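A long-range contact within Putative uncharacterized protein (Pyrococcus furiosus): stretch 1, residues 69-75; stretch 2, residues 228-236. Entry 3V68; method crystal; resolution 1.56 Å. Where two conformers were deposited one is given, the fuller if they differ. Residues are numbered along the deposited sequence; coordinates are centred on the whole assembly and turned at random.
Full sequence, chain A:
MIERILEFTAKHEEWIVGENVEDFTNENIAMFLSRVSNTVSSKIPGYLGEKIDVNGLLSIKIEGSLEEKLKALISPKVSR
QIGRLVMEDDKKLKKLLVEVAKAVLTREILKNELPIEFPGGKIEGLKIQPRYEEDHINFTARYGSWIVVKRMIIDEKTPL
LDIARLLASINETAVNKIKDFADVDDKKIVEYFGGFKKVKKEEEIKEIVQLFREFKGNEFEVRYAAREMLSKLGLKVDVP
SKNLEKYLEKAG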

# COMPACT_ATOMS: atom_id res chain seq x y z
N LYS A 69 -11.29 4.28 -15.97
CA LYS A 69 -10.02 4.49 -15.26
C LYS A 69 -9.21 3.19 -15.20
O LYS A 69 -8.00 3.21 -15.41
N LEU A 70 -9.89 2.08 -14.92
CA LEU A 70 -9.24 0.77 -14.89
C LEU A 70 -8.64 0.40 -16.25
O LEU A 70 -7.50 -0.05 -16.32
N LYS A 71 -9.41 0.62 -17.31
CA LYS A 71 -8.90 0.40 -18.67
C LYS A 71 -7.67 1.27 -18.95
O LYS A 71 -6.71 0.81 -19.56
N ALA A 72 -7.70 2.52 -18.49
CA ALA A 72 -6.57 3.42 -18.68
C ALA A 72 -5.34 2.93 -17.92
O ALA A 72 -4.24 2.94 -18.45
N LEU A 73 -5.54 2.48 -16.68
CA LEU A 73 -4.42 2.05 -15.84
C LEU A 73 -3.66 0.84 -16.38
O LEU A 73 -2.46 0.69 -16.11
N ILE A 74 -4.34 -0.02 -17.13
CA ILE A 74 -3.72 -1.21 -17.71
C ILE A 74 -3.24 -0.99 -19.15
O ILE A 74 -2.68 -1.90 -19.76
N SER A 75 -3.47 0.21 -19.68
CA SER A 75 -3.19 0.53 -21.08
C SER A 75 -1.70 0.66 -21.39
O SER A 75 -0.92 1.07 -20.53
N GLU A 228 -8.47 -8.10 -4.61
CA GLU A 228 -8.59 -9.29 -5.44
C GLU A 228 -9.10 -8.96 -6.84
O GLU A 228 -8.57 -9.45 -7.83
N MET A 229 -10.13 -8.10 -6.91
CA MET A 229 -10.68 -7.67 -8.19
C MET A 229 -9.60 -7.00 -9.05
O MET A 229 -9.43 -7.32 -10.23
N LEU A 230 -8.86 -6.08 -8.43
CA LEU A 230 -7.76 -5.39 -9.11
C LEU A 230 -6.64 -6.32 -9.57
O LEU A 230 -6.06 -6.12 -10.63
N SER A 231 -6.36 -7.36 -8.78
CA SER A 231 -5.30 -8.32 -9.13
C SER A 231 -5.58 -9.03 -10.46
O SER A 231 -4.65 -9.41 -11.18
N LYS A 232 -6.86 -9.20 -10.79
CA LYS A 232 -7.25 -9.87 -12.03
C LYS A 232 -6.93 -9.03 -13.26
O LYS A 232 -6.86 -9.55 -14.37
N LEU A 233 -6.75 -7.73 -13.05
CA LEU A 233 -6.33 -6.80 -14.09
C LEU A 233 -4.82 -6.56 -14.07
O LEU A 233 -4.29 -5.80 -14.88
N GLY A 234 -4.13 -7.19 -13.12
CA GLY A 234 -2.69 -7.00 -12.93
C GLY A 234 -2.38 -5.69 -12.22
O GLY A 234 -1.27 -5.16 -12.34
N LEU A 235 -3.37 -5.17 -11.50
CA LEU A 235 -3.20 -3.91 -10.78
C LEU A 235 -2.97 -4.14 -9.30
O LEU A 235 -3.51 -5.07 -8.71
N LYS A 236 -2.16 -3.27 -8.70
CA LYS A 236 -1.85 -3.33 -7.27
C LYS A 236 -2.06 -1.97 -6.65
O LYS A 236 -1.83 -0.95 -7.30

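The side-chain pairs across the contact are all apolar, and no hydrogen bond or salt bridge crosses it; the 302 Å² buried, both sides summed, comes from seven residues. From stretch 1, Leu-70, Leu-73 and Ile-74 direct their CA-to-CB bonds toward stretch 2; from stretch 2, Leu-233 and Leu-235 point back.

Leu-70 is the most heavily covered residue, losing 73 Å². Its chi1 of -66° (m) and chi2 of 175° (t) give the common m,t leucine rotamer of helices, which carries both methyls forward to stretch 2. Leu-70 CD2 lies 3.5 Å from Leu-230 CD2, the tightest side-chain pair here, and 3.8 Å from Leu-235 CD1, while Leu-70 CB rests 3.8 Å from Leu-233 CD2. Leu-70 CD1 stands 4.4 Å from Met-229 SD, a looser approach.

The CA-to-CB bonds of Met-229 and Leu-230 point sideways to stretch 1, yet the ends of the side chains come nearer. In Met-229, chi1 is t, with chi2 (-87°) and chi3 (-76°) both m; in the conformer described, this places SD by Leu-70. Leu-230, in m,t (-67°, 170°), reaches Leu-70 with CD2.

Leu-233 departs from the m,t pattern of the other leucines. With chi1 at -79° (m) and chi2 at 72° (p), it brings CD2 against Leu-70 CB. Leu-235, again m,t (-66°, 172°), touches three residues: its CD1 is 3.8 Å from Leu-70 CD2, its CD2 3.9 Å from Leu-73 CB, and its CG 3.8 Å from Ile-74 CG2. Leu-73 makes its closest approach through the base of its side chain and gives up just 23 Å². Its rotamer is m,t (-75°, 164°).

In Ile-74, the chi1 of 65° (p) sets CG2 toward stretch 2; chi2 (166°, t) places CD1. Ile-74 CG2 is 4.0 Å from Leu-233 CB. Ile-74 CG2 also lies 3.4 Å from Leu-233 O, a close contact with backbone rather than a hydrogen bond, since a methyl carbon is no conventional donor.

The polar side chains stay outside the contact; several bond within their own stretch, and Lys-69 NZ and Lys-236 NZ bond elsewhere in the structure. Ser-75 OG, with chi1 p (74°), donates to Ala-72 O at 2.7 Å and caps the following helix; Ser-231, also p (83°), bonds from OG to Glu-228 O at 2.7 Å. Lys-232 NZ and Glu-228 OE2 form a salt bridge at 3.2 Å, its hydrogen bond weak. Between the leucines, Gly-234 takes a positive phi of 77° in a Schellman motif, with Leu-235 N bonded to Leu-230 O at 3.0 Å; that backbone geometry by itself favours glycine.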

# COMPACT_ATOMS: atom_id res chain seq x y z
CB LYS A 69 -10.26 5.04 -13.85
CG LYS A 69 -10.75 6.48 -13.84
CD LYS A 69 -10.94 6.98 -12.43
CE LYS A 69 -11.26 8.47 -12.41
NZ LYS A 69 -11.57 8.93 -11.02
CB LEU A 70 -10.21 -0.31 -14.39
CG LEU A 70 -10.67 -0.19 -12.94
CD1 LEU A 70 -11.70 -1.26 -12.62
CD2 LEU A 70 -9.50 -0.28 -11.97
CB LYS A 71 -10.01 0.64 -19.70
CG LYS A 71 -9.61 0.33 -21.15
CD LYS A 71 -9.70 -1.15 -21.48
CE LYS A 71 -9.37 -1.44 -22.94
NZ LYS A 71 -10.30 -0.78 -23.90
CB ALA A 72 -6.93 4.83 -18.26
CB LEU A 73 -4.88 1.81 -14.40
CG LEU A 73 -5.16 3.06 -13.55
CD1 LEU A 73 -5.98 2.69 -12.32
CD2 LEU A 73 -3.88 3.78 -13.14
CB ILE A 74 -4.67 -2.46 -17.65
CG1 ILE A 74 -5.92 -2.25 -18.51
CG2 ILE A 74 -5.05 -2.78 -16.20
CD1 ILE A 74 -6.71 -3.53 -18.76
CB SER A 75 -3.95 1.79 -21.51
OG SER A 75 -3.36 2.96 -20.98
CB GLU A 228 -9.46 -10.35 -4.77
CG GLU A 228 -9.54 -11.69 -5.53
CD GLU A 228 -8.21 -12.41 -5.67
OE1 GLU A 228 -7.26 -12.12 -4.91
OE2 GLU A 228 -8.12 -13.30 -6.55
CB MET A 229 -11.87 -6.72 -7.98
CG MET A 229 -12.52 -6.22 -9.27
SD MET A 229 -11.75 -4.74 -9.95
CE MET A 229 -12.38 -3.48 -8.86
CB LEU A 230 -7.21 -4.26 -8.23
CG LEU A 230 -8.17 -3.10 -7.98
CD1 LEU A 230 -7.60 -2.19 -6.91
CD2 LEU A 230 -8.51 -2.32 -9.25
CB SER A 231 -5.09 -9.33 -8.01
OG SER A 231 -6.02 -10.39 -8.08
CB LYS A 232 -8.74 -10.26 -12.01
CG LYS A 232 -9.16 -11.19 -10.88
CD LYS A 232 -8.32 -12.47 -10.84
CE LYS A 232 -8.84 -13.45 -9.80
NZ LYS A 232 -7.84 -14.51 -9.48
CB LEU A 233 -7.06 -5.47 -13.94
CG LEU A 233 -8.50 -5.33 -14.45
CD1 LEU A 233 -9.49 -6.08 -13.56
CD2 LEU A 233 -8.87 -3.85 -14.51
CB LEU A 235 -4.43 -3.01 -10.99
CG LEU A 235 -4.68 -2.48 -12.41
CD1 LEU A 235 -6.03 -1.79 -12.49
CD2 LEU A 235 -3.57 -1.55 -12.89
CB LYS A 236 -0.40 -3.75 -7.05
CG LYS A 236 -0.07 -5.17 -7.48
CD LYS A 236 1.42 -5.41 -7.36
CE LYS A 236 1.77 -6.87 -7.55
NZ LYS A 236 3.22 -7.12 -7.29